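Local structure of succinoglycan biosynthesis protein (Bacillus cereus ATCC 14579, 2RAD) at residues F141-M146 / S437-H442; P403-I408 / I415-D420. The protein is of unknown function but binds calcium and belongs to the erythromycin esterase-like family, so it may be a hydrolase. All blocks are in the same frame, centred on the assembly; numbering follows the deposited sequence.

Interaction 1 (F141-M146 / S437-H442); sequences FKTKEM and SPSQVH
K144 and E145, in the first turn of helix 144-158, hold the backbone of Q440 in the C-terminal tail that follows strand 429-436. T143 is at the N-cap position of this helix. K144 N donates to Q440 O at 2.8 Å. E145 OE1 takes the N-H of Q440 at 3.2 Å through its syn lone pair, with an angle of 161° at the hydrogen. A bend at chi2 of E145 (100°) brings the carboxylate back to the tail. The Q440 side chain crosses that of E145 at about a right angle, amide and carboxylate planes 65° apart, and Q440 OE1 lies 3.6 Å from E145 CD. T143 CG2 touches both S439 OG (3.4 Å) and V441 CG1 (3.7 Å). S439 OG is hydrogen-bonded to N349 ND2. K144 CE is 3.8 Å from Q440 CB, these two side chains also crossing at about a right angle. F141 stacks edge-to-face on the calcium ligand H85. The helix start thus grips both main-chain polar groups of Q440, with one backbone N-H and one carboxylate.

Interaction 2 (P403-I408 / I415-D420); sequences PIFAGI and IPKTVD
P403-F405 and T418-D420 run antiparallel as two short strands, their axes 4.5 Å apart at closest and their directions 142° apart. I404 and V419 form the hydrogen-bonded pair. V419 N donates to I404 O at 3.1 Å, while the return bond from I404 N to V419 O is weak. The pairing continues past the strand with A406 N to K417 O at 3.2 Å.

On the face of I404 and V419, the methyl of A406 packs on V419, with A406 CB 3.6 Å from V419 CG1. On the other face, P403 and D420 lie side by side, and the carboxylate oxygen OD2 of D420 is 3.4 Å from CG of P403. The ring of F405 has K417 O obliquely at 3.5 Å from CD1. G407 N sits over one ring face, and Y348 meets the ring edge-to-face. After G407, I408 carries CG1 beside its backbone N (chi1 -64°) and CG2 anti to it, which points the CG2 methyl at I415: the two CG2 atoms are 3.7 Å apart. I408 CG1 approaches P416 O.

G407 O accepts a bond from H306, and G407 lies about 7 Å from the side chain of the calcium ligand H85. These two strands with their long connection make a beta-hairpin, separate from the main sheet, whose I404 and F405 touch strand 336-344 of that sheet.

Interactions 1 and 2 lie in the same chain but do not touch: their centres are 22 Å apart and their nearest atoms about 10 Å apart. In chain order, 141-146 comes first, then both segments of interaction 2, and 437-442 last. In sequence, strand 429-436 of the mixed eight-stranded sheet separates the hairpin from the C-terminal residues. Interaction 1 ties that tail to helix 144-158, a long-range closure, whereas interaction 2 is local. Both contacts lie near H85, a calcium ligand. The side chain of S439 is about 7 Å from that of H85, and G407 is about 7 Å from the same side chain, so both contacts border the metal-site region.

Interaction 1 (F141-M146 / S437-H442)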
loop_
_atom_site.group_PDB
_atom_site.type_symbol
_atom_site.label_atom_id
_atom_site.label_comp_id
_atom_site.label_asym_id
_atom_site.label_seq_id
_atom_site.Cartn_x
_atom_site.Cartn_y
_atom_site.Cartn_z
ATOM N N PHE A 141 -3.089 -0.793 11.734
ATOM C CA PHE A 141 -3.996 -1.599 10.939
ATOM C C PHE A 141 -4.644 -2.763 11.690
ATOM O O PHE A 141 -5.342 -3.584 11.100
ATOM C CB PHE A 141 -3.286 -2.112 9.685
ATOM C CG PHE A 141 -2.729 -1.019 8.813
ATOM C CD1 PHE A 141 -3.470 0.133 8.551
ATOM C CD2 PHE A 141 -1.468 -1.147 8.228
ATOM C CE1 PHE A 141 -2.970 1.136 7.721
ATOM C CE2 PHE A 141 -0.959 -0.147 7.395
ATOM C CZ PHE A 141 -1.716 0.993 7.143
ATOM N N LYS A 142 -4.405 -2.849 12.992
ATOM C CA LYS A 142 -5.028 -3.903 13.783
ATOM C C LYS A 142 -6.467 -3.448 14.020
ATOM O O LYS A 142 -6.859 -3.185 15.157
ATOM C CB LYS A 142 -4.346 -4.065 15.147
ATOM C CG LYS A 142 -2.905 -4.500 15.121
ATOM C CD LYS A 142 -2.333 -4.453 16.534
ATOM C CE LYS A 142 -0.828 -4.705 16.542
ATOM N NZ LYS A 142 -0.504 -5.953 15.801
ATOM N N THR A 143 -7.243 -3.319 12.952
ATOM C CA THR A 143 -8.635 -2.921 13.095
ATOM C C THR A 143 -9.526 -4.077 12.667
ATOM O O THR A 143 -9.090 -4.954 11.915
ATOM C CB THR A 143 -8.991 -1.684 12.215
ATOM O OG1 THR A 143 -8.489 -1.879 10.888
ATOM C CG2 THR A 143 -8.425 -0.408 12.809
ATOM N N LYS A 144 -10.772 -4.080 13.136
ATOM C CA LYS A 144 -11.715 -5.128 12.756
ATOM C C LYS A 144 -11.863 -5.174 11.233
ATOM O O LYS A 144 -11.994 -6.251 10.650
ATOM C CB LYS A 144 -13.080 -4.901 13.420
ATOM C CG LYS A 144 -13.470 -6.026 14.395
ATOM C CD LYS A 144 -14.723 -5.717 15.228
ATOM C CE LYS A 144 -14.482 -4.617 16.258
ATOM N NZ LYS A 144 -15.600 -4.579 17.242
ATOM N N GLU A 145 -11.818 -4.008 10.592
ATOM C CA GLU A 145 -11.933 -3.918 9.139
ATOM C C GLU A 145 -10.802 -4.638 8.412
ATOM O O GLU A 145 -11.004 -5.156 7.326
ATOM C CB GLU A 145 -11.965 -2.453 8.700
ATOM C CG GLU A 145 -13.147 -1.679 9.235
ATOM C CD GLU A 145 -12.797 -0.832 10.423
ATOM O OE1 GLU A 145 -11.994 -1.283 11.267
ATOM O OE2 GLU A 145 -13.331 0.293 10.525
HETATM N N MSE A 146 -9.613 -4.678 8.997
HETATM C CA MSE A 146 -8.509 -5.355 8.337
HETATM C C MSE A 146 -8.624 -6.862 8.487
HETATM O O MSE A 146 -8.240 -7.615 7.589
HETATM C CB MSE A 146 -7.172 -4.887 8.908
HETATM C CG MSE A 146 -6.822 -3.451 8.549
HETATM SE SE MSE A 146 -6.867 -3.138 6.630
HETATM C CE MSE A 146 -5.856 -4.708 6.044
ATOM N N SER A 437 -16.467 7.570 10.440
ATOM C CA SER A 437 -16.278 7.416 11.879
ATOM C C SER A 437 -14.942 6.736 12.126
ATOM O O SER A 437 -14.360 6.169 11.212
ATOM C CB SER A 437 -17.396 6.564 12.481
ATOM O OG SER A 437 -17.457 5.302 11.848
ATOM N N PRO A 438 -14.437 6.777 13.365
ATOM C CA PRO A 438 -13.153 6.134 13.646
ATOM C C PRO A 438 -13.168 4.631 13.338
ATOM O O PRO A 438 -14.196 3.981 13.506
ATOM C CB PRO A 438 -12.959 6.417 15.131
ATOM C CG PRO A 438 -13.636 7.731 15.306
ATOM C CD PRO A 438 -14.910 7.520 14.541
ATOM N N SER A 439 -12.040 4.092 12.876
ATOM C CA SER A 439 -11.926 2.667 12.582
ATOM C C SER A 439 -12.130 1.879 13.886
ATOM O O SER A 439 -12.082 2.448 14.961
ATOM C CB SER A 439 -10.542 2.362 11.975
ATOM O OG SER A 439 -9.466 2.865 12.761
ATOM N N GLN A 440 -12.364 0.576 13.799
ATOM C CA GLN A 440 -12.578 -0.220 15.003
ATOM C C GLN A 440 -11.296 -0.918 15.431
ATOM O O GLN A 440 -10.942 -1.965 14.897
ATOM C CB GLN A 440 -13.691 -1.243 14.752
ATOM C CG GLN A 440 -15.003 -0.578 14.383
ATOM C CD GLN A 440 -15.900 -1.435 13.517
ATOM O OE1 GLN A 440 -15.476 -1.981 12.491
ATOM N NE2 GLN A 440 -17.159 -1.540 13.914
ATOM N N VAL A 441 -10.606 -0.342 16.409
ATOM C CA VAL A 441 -9.347 -0.906 16.882
ATOM C C VAL A 441 -9.473 -1.902 18.041
ATOM O O VAL A 441 -8.458 -2.440 18.499
ATOM C CB VAL A 441 -8.392 0.214 17.328
ATOM C CG1 VAL A 441 -8.039 1.111 16.157
ATOM C CG2 VAL A 441 -9.048 1.022 18.420
ATOM N N HIS A 442 -10.704 -2.161 18.500
ATOM C CA HIS A 442 -10.955 -3.072 19.642
ATOM C C HIS A 442 -11.281 -4.556 19.340
ATOM O O HIS A 442 -11.393 -4.926 18.152
ATOM C CB HIS A 442 -12.068 -2.483 20.536
ATOM C CG HIS A 442 -11.726 -1.149 21.136
ATOM N ND1 HIS A 442 -11.603 0.001 20.381
ATOM C CD2 HIS A 442 -11.470 -0.784 22.417
ATOM C CE1 HIS A 442 -11.287 1.013 21.171
ATOM N NE2 HIS A 442 -11.199 0.565 22.411
HETATM O O HOH W 1 -8.370 -5.653 16.944
#

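Interaction 2 (P403-I408 / I415-D420)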
loop_
_atom_site.group_PDB
_atom_site.type_symbol
_atom_site.label_atom_id
_atom_site.label_comp_id
_atom_site.label_asym_id
_atom_site.label_seq_id
_atom_site.Cartn_x
_atom_site.Cartn_y
_atom_site.Cartn_z
ATOM N N PRO A 403 -6.249 22.530 -2.183
ATOM C CA PRO A 403 -6.049 21.780 -0.940
ATOM C C PRO A 403 -6.980 20.574 -0.793
ATOM O O PRO A 403 -8.103 20.570 -1.283
ATOM C CB PRO A 403 -6.307 22.831 0.149
ATOM C CG PRO A 403 -5.974 24.124 -0.531
ATOM C CD PRO A 403 -6.585 23.935 -1.894
ATOM N N ILE A 404 -6.492 19.553 -0.105
ATOM C CA ILE A 404 -7.258 18.348 0.138
ATOM C C ILE A 404 -6.772 17.794 1.459
ATOM O O ILE A 404 -5.654 18.087 1.878
ATOM C CB ILE A 404 -7.028 17.295 -0.954
ATOM C CG1 ILE A 404 -7.900 16.073 -0.675
ATOM C CG2 ILE A 404 -5.576 16.908 -0.994
ATOM C CD1 ILE A 404 -7.939 15.089 -1.804
ATOM N N PHE A 405 -7.615 17.009 2.117
ATOM C CA PHE A 405 -7.255 16.396 3.384
ATOM C C PHE A 405 -6.109 15.404 3.141
ATOM O O PHE A 405 -6.282 14.366 2.495
ATOM C CB PHE A 405 -8.472 15.688 3.962
ATOM C CG PHE A 405 -8.198 14.948 5.223
ATOM C CD1 PHE A 405 -7.717 15.622 6.345
ATOM C CD2 PHE A 405 -8.445 13.576 5.300
ATOM C CE1 PHE A 405 -7.485 14.942 7.534
ATOM C CE2 PHE A 405 -8.219 12.878 6.479
ATOM C CZ PHE A 405 -7.739 13.560 7.606
ATOM N N ALA A 406 -4.941 15.752 3.671
ATOM C CA ALA A 406 -3.717 14.971 3.537
ATOM C C ALA A 406 -3.730 13.643 4.287
ATOM O O ALA A 406 -2.904 12.767 4.028
ATOM C CB ALA A 406 -2.533 15.809 4.012
ATOM N N GLY A 407 -4.654 13.502 5.226
ATOM C CA GLY A 407 -4.721 12.270 5.985
ATOM C C GLY A 407 -3.380 11.913 6.601
ATOM O O GLY A 407 -2.970 10.759 6.577
ATOM N N ILE A 408 -2.686 12.900 7.151
ATOM C CA ILE A 408 -1.405 12.637 7.762
ATOM C C ILE A 408 -1.606 11.787 9.000
ATOM O O ILE A 408 -2.592 11.947 9.712
ATOM C CB ILE A 408 -0.717 13.929 8.139
ATOM C CG1 ILE A 408 -0.414 14.721 6.875
ATOM C CG2 ILE A 408 0.573 13.624 8.875
ATOM C CD1 ILE A 408 0.520 14.000 5.928
ATOM N N ILE A 415 2.327 20.367 11.703
ATOM C CA ILE A 415 2.071 19.327 10.719
ATOM C C ILE A 415 0.908 19.778 9.860
ATOM O O ILE A 415 -0.130 20.189 10.357
ATOM C CB ILE A 415 1.760 17.967 11.394
ATOM C CG1 ILE A 415 3.012 17.481 12.136
ATOM C CG2 ILE A 415 1.313 16.936 10.351
ATOM C CD1 ILE A 415 2.804 16.280 13.017
ATOM N N PRO A 416 1.087 19.750 8.545
ATOM C CA PRO A 416 -0.032 20.183 7.721
ATOM C C PRO A 416 -1.147 19.147 7.836
ATOM O O PRO A 416 -0.879 17.958 8.034
ATOM C CB PRO A 416 0.579 20.218 6.332
ATOM C CG PRO A 416 1.534 19.035 6.378
ATOM C CD PRO A 416 2.189 19.226 7.721
ATOM N N LYS A 417 -2.394 19.587 7.756
ATOM C CA LYS A 417 -3.483 18.637 7.821
ATOM C C LYS A 417 -4.082 18.587 6.427
ATOM O O LYS A 417 -4.956 17.770 6.162
ATOM C CB LYS A 417 -4.524 19.042 8.871
ATOM C CG LYS A 417 -4.940 17.867 9.784
ATOM C CD LYS A 417 -6.077 18.181 10.768
ATOM C CE LYS A 417 -5.691 19.224 11.812
ATOM N NZ LYS A 417 -4.402 18.957 12.547
ATOM N N THR A 418 -3.604 19.464 5.537
ATOM C CA THR A 418 -4.046 19.487 4.131
ATOM C C THR A 418 -2.814 19.777 3.263
ATOM O O THR A 418 -1.820 20.312 3.758
ATOM C CB THR A 418 -5.174 20.570 3.835
ATOM O OG1 THR A 418 -4.617 21.895 3.842
ATOM C CG2 THR A 418 -6.303 20.482 4.863
ATOM N N VAL A 419 -2.867 19.399 1.986
ATOM C CA VAL A 419 -1.758 19.628 1.060
ATOM C C VAL A 419 -2.306 19.949 -0.334
ATOM O O VAL A 419 -3.450 19.609 -0.660
ATOM C CB VAL A 419 -0.820 18.392 0.974
ATOM C CG1 VAL A 419 -0.254 18.073 2.351
ATOM C CG2 VAL A 419 -1.570 17.189 0.417
ATOM N N ASP A 420 -1.507 20.617 -1.158
ATOM C CA ASP A 420 -1.972 20.958 -2.498
ATOM C C ASP A 420 -1.751 19.807 -3.474
ATOM O O ASP A 420 -0.701 19.153 -3.477
ATOM C CB ASP A 420 -1.274 22.231 -3.001
ATOM C CG ASP A 420 -1.838 23.506 -2.369
ATOM O OD1 ASP A 420 -1.307 24.595 -2.692
ATOM O OD2 ASP A 420 -2.804 23.407 -1.567
#